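Putative marr-family transcriptional repressor (Streptomyces coelicolor, PDB 3ZPL) binds DNA through a winged-helix motif and probably acts as a MarR-family transcriptional regulator. Local coordinates at residues 101-106 with 117-122. Numbering follows the deposited sequence.
Sequences WVRRED and ILTDEG. With nucleotides of chain C.
The base of the wing in a winged-helix DNA-binding domain, where Arg103 pairs with Ile117, illustrates how a beta-hairpin is tied to the start of the next helix. Arg103 N donates to Ile117 O at 2.8 Å, and Ile117 N returns a bond to Arg103 O at the same 2.8 Å. Next along, Val102 faces Leu118 as a non-hydrogen-bonded antiparallel pair. Beyond the last bridge, Thr119 N still donates a hydrogen bond to Trp101 O, 3.1 Å away and from well above the carbonyl plane. Thr119 then N-caps the helix 120-142: with OG1 between the backbone N and the carbonyl carbon (chi1 60°), the hydroxyl of Thr119 accepts from Gly122 N at 3.0 Å while also bonding to Gly100 O. The Trp101 ring leans obliquely on this first turn, Trp101 CE3 lying 3.6 Å from Glu121 O.

On the face shared by Arg103 and Ile117, the extended arginine chain crosses the isoleucine and sets one face of its guanidinium over Ile117 CD1, 3.4 Å from the guanidinium plane and displaced toward the rim. A salt bridge, Arg103 NH1 to Glu105 OE2 at 3.1 Å, holds the group at its edge, straight at the hydrogen (168°), in the guanidinium plane but from above that of the carboxylate. An alanine in place of Arg103 would probably leave Glu105 without this partner and uncover the end of Ile117.

Arg104 brings NH2 to 2.9 Å from the phosphate oxygen OP1 of DT6 in DNA chain C, a contact with the DNA backbone, while its NH1 salt-bridges Glu97 of helix 86-98. Val102 packs on Val93 and Leu96 of that helix and on Leu62 of helix 56-66, where Leu118 meets Leu65 and Ala66; strand 114-118 lies between strands 102-106 and 72-74.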
loop_
_atom_site.group_PDB
_atom_site.type_symbol
_atom_site.label_atom_id
_atom_site.label_comp_id
_atom_site.label_asym_id
_atom_site.label_seq_id
_atom_site.Cartn_x
_atom_site.Cartn_y
_atom_site.Cartn_z
ATOM N N TRP A 101 -1.301 -24.784 -1.760
ATOM C CA TRP A 101 -0.921 -24.308 -0.438
ATOM C C TRP A 101 -2.155 -24.186 0.490
ATOM O O TRP A 101 -2.017 -24.016 1.711
ATOM C CB TRP A 101 -0.190 -22.956 -0.508
ATOM C CG TRP A 101 0.833 -22.624 -1.526
ATOM C CD1 TRP A 101 0.791 -21.517 -2.311
ATOM C CD2 TRP A 101 2.066 -23.280 -1.828
ATOM N NE1 TRP A 101 1.882 -21.454 -3.125
ATOM C CE2 TRP A 101 2.692 -22.518 -2.847
ATOM C CE3 TRP A 101 2.697 -24.445 -1.366
ATOM C CZ2 TRP A 101 3.915 -22.874 -3.408
ATOM C CZ3 TRP A 101 3.928 -24.802 -1.932
ATOM C CH2 TRP A 101 4.523 -24.010 -2.940
ATOM N N VAL A 102 -3.350 -24.271 -0.081
ATOM C CA VAL A 102 -4.599 -24.119 0.670
ATOM C C VAL A 102 -5.660 -25.097 0.145
ATOM O O VAL A 102 -5.620 -25.496 -1.010
ATOM C CB VAL A 102 -5.118 -22.665 0.563
ATOM C CG1 VAL A 102 -6.572 -22.529 0.982
ATOM C CG2 VAL A 102 -4.279 -21.745 1.426
ATOM N N ARG A 103 -6.593 -25.493 1.003
ATOM C CA ARG A 103 -7.758 -26.292 0.579
ATOM C C ARG A 103 -8.978 -25.790 1.334
ATOM O O ARG A 103 -8.845 -25.090 2.342
ATOM C CB ARG A 103 -7.534 -27.787 0.849
ATOM C CG ARG A 103 -7.380 -28.138 2.326
ATOM C CD ARG A 103 -7.105 -29.612 2.543
ATOM N NE ARG A 103 -7.021 -29.931 3.973
ATOM C CZ ARG A 103 -8.044 -30.289 4.754
ATOM N NH1 ARG A 103 -9.280 -30.394 4.277
ATOM N NH2 ARG A 103 -7.831 -30.545 6.038
ATOM N N ARG A 104 -10.156 -26.128 0.831
ATOM C CA ARG A 104 -11.409 -25.671 1.402
ATOM C C ARG A 104 -12.249 -26.817 1.941
ATOM O O ARG A 104 -12.236 -27.912 1.395
ATOM C CB ARG A 104 -12.228 -24.945 0.340
ATOM C CG ARG A 104 -11.717 -23.549 -0.013
ATOM C CD ARG A 104 -11.813 -23.292 -1.526
ATOM N NE ARG A 104 -12.221 -21.933 -1.852
ATOM C CZ ARG A 104 -12.438 -21.491 -3.087
ATOM N NH1 ARG A 104 -12.274 -22.305 -4.127
ATOM N NH2 ARG A 104 -12.801 -20.220 -3.288
ATOM N N GLU A 105 -13.009 -26.530 2.996
ATOM C CA GLU A 105 -14.020 -27.440 3.508
ATOM C C GLU A 105 -15.301 -26.673 3.799
ATOM O O GLU A 105 -15.280 -25.451 4.008
ATOM C CB GLU A 105 -13.533 -28.115 4.790
ATOM C CG GLU A 105 -12.843 -29.436 4.580
ATOM C CD GLU A 105 -12.476 -30.129 5.885
ATOM O OE1 GLU A 105 -12.769 -29.594 6.975
ATOM O OE2 GLU A 105 -11.882 -31.236 5.818
ATOM N N ASP A 106 -16.405 -27.399 3.880
ATOM C CA ASP A 106 -17.693 -26.811 4.237
ATOM C C ASP A 106 -17.797 -26.718 5.754
ATOM O O ASP A 106 -17.203 -27.529 6.461
ATOM C CB ASP A 106 -18.858 -27.648 3.692
ATOM C CG ASP A 106 -18.624 -28.123 2.266
ATOM O OD1 ASP A 106 -17.464 -28.180 1.843
ATOM O OD2 ASP A 106 -19.597 -28.457 1.572
ATOM N N ILE A 117 -8.219 -23.807 4.743
ATOM C CA ILE A 117 -7.309 -24.595 5.545
ATOM C C ILE A 117 -5.952 -24.615 4.859
ATOM O O ILE A 117 -5.869 -24.830 3.638
ATOM C CB ILE A 117 -7.796 -26.048 5.674
ATOM C CG1 ILE A 117 -9.227 -26.087 6.231
ATOM C CG2 ILE A 117 -6.834 -26.842 6.552
ATOM C CD1 ILE A 117 -9.933 -27.407 6.054
ATOM N N LEU A 118 -4.903 -24.368 5.637
ATOM C CA LEU A 118 -3.534 -24.415 5.139
ATOM C C LEU A 118 -3.064 -25.855 5.008
ATOM O O LEU A 118 -3.081 -26.589 5.987
ATOM C CB LEU A 118 -2.624 -23.671 6.117
ATOM C CG LEU A 118 -1.102 -23.648 5.874
ATOM C CD1 LEU A 118 -0.782 -22.990 4.543
ATOM C CD2 LEU A 118 -0.418 -22.911 7.018
ATOM N N THR A 119 -2.651 -26.261 3.810
ATOM C CA THR A 119 -2.130 -27.610 3.592
ATOM C C THR A 119 -0.768 -27.798 4.239
ATOM O O THR A 119 -0.131 -26.835 4.618
ATOM C CB THR A 119 -1.930 -27.893 2.097
ATOM O OG1 THR A 119 -0.994 -26.954 1.566
ATOM C CG2 THR A 119 -3.255 -27.799 1.350
ATOM N N ASP A 120 -0.316 -29.042 4.346
ATOM C CA ASP A 120 1.064 -29.313 4.774
ATOM C C ASP A 120 2.082 -28.585 3.893
ATOM O O ASP A 120 2.945 -27.869 4.393
ATOM C CB ASP A 120 1.374 -30.814 4.739
ATOM C CG ASP A 120 0.704 -31.591 5.875
ATOM O OD1 ASP A 120 0.425 -30.980 6.946
ATOM O OD2 ASP A 120 0.489 -32.824 5.696
ATOM N N GLU A 121 1.965 -28.744 2.584
ATOM C CA GLU A 121 2.905 -28.121 1.654
ATOM C C GLU A 121 2.932 -26.607 1.800
ATOM O O GLU A 121 3.986 -25.980 1.645
ATOM C CB GLU A 121 2.532 -28.488 0.227
ATOM C CG GLU A 121 3.696 -28.622 -0.744
ATOM C CD GLU A 121 4.809 -29.532 -0.267
ATOM O OE1 GLU A 121 5.463 -29.160 0.710
ATOM O OE2 GLU A 121 5.051 -30.604 -0.862
ATOM N N GLY A 122 1.773 -26.016 2.113
ATOM C CA GLY A 122 1.669 -24.584 2.352
ATOM C C GLY A 122 2.492 -24.211 3.564
ATOM O O GLY A 122 3.265 -23.252 3.526
ATOM P P DT C 6 -15.654 -18.956 -1.331
ATOM O OP1 DT C 6 -14.926 -20.248 -1.374
ATOM O OP2 DT C 6 -14.901 -17.723 -1.013
ATOM O "O5'" DT C 6 -16.402 -18.739 -2.718
ATOM C "C5'" DT C 6 -17.344 -19.700 -3.191
ATOM C "C4'" DT C 6 -17.934 -19.235 -4.501
ATOM O "O4'" DT C 6 -18.620 -17.974 -4.338
ATOM C "C3'" DT C 6 -16.907 -19.026 -5.615
ATOM O "O3'" DT C 6 -17.250 -19.926 -6.671
ATOM C "C2'" DT C 6 -17.022 -17.551 -5.963
ATOM C "C1'" DT C 6 -18.422 -17.191 -5.493
ATOM N N1 DT C 6 -18.610 -15.777 -5.110
ATOM C C2 DT C 6 -19.424 -14.974 -5.879
ATOM O O2 DT C 6 -20.020 -15.376 -6.865
ATOM N N3 DT C 6 -19.525 -13.675 -5.441
ATOM C C4 DT C 6 -18.899 -13.115 -4.342
ATOM O O4 DT C 6 -19.067 -11.929 -4.082
ATOM C C5 DT C 6 -18.048 -14.011 -3.594
ATOM C C7 DT C 6 -17.327 -13.494 -2.389
ATOM C C6 DT C 6 -17.953 -15.280 -4.007
#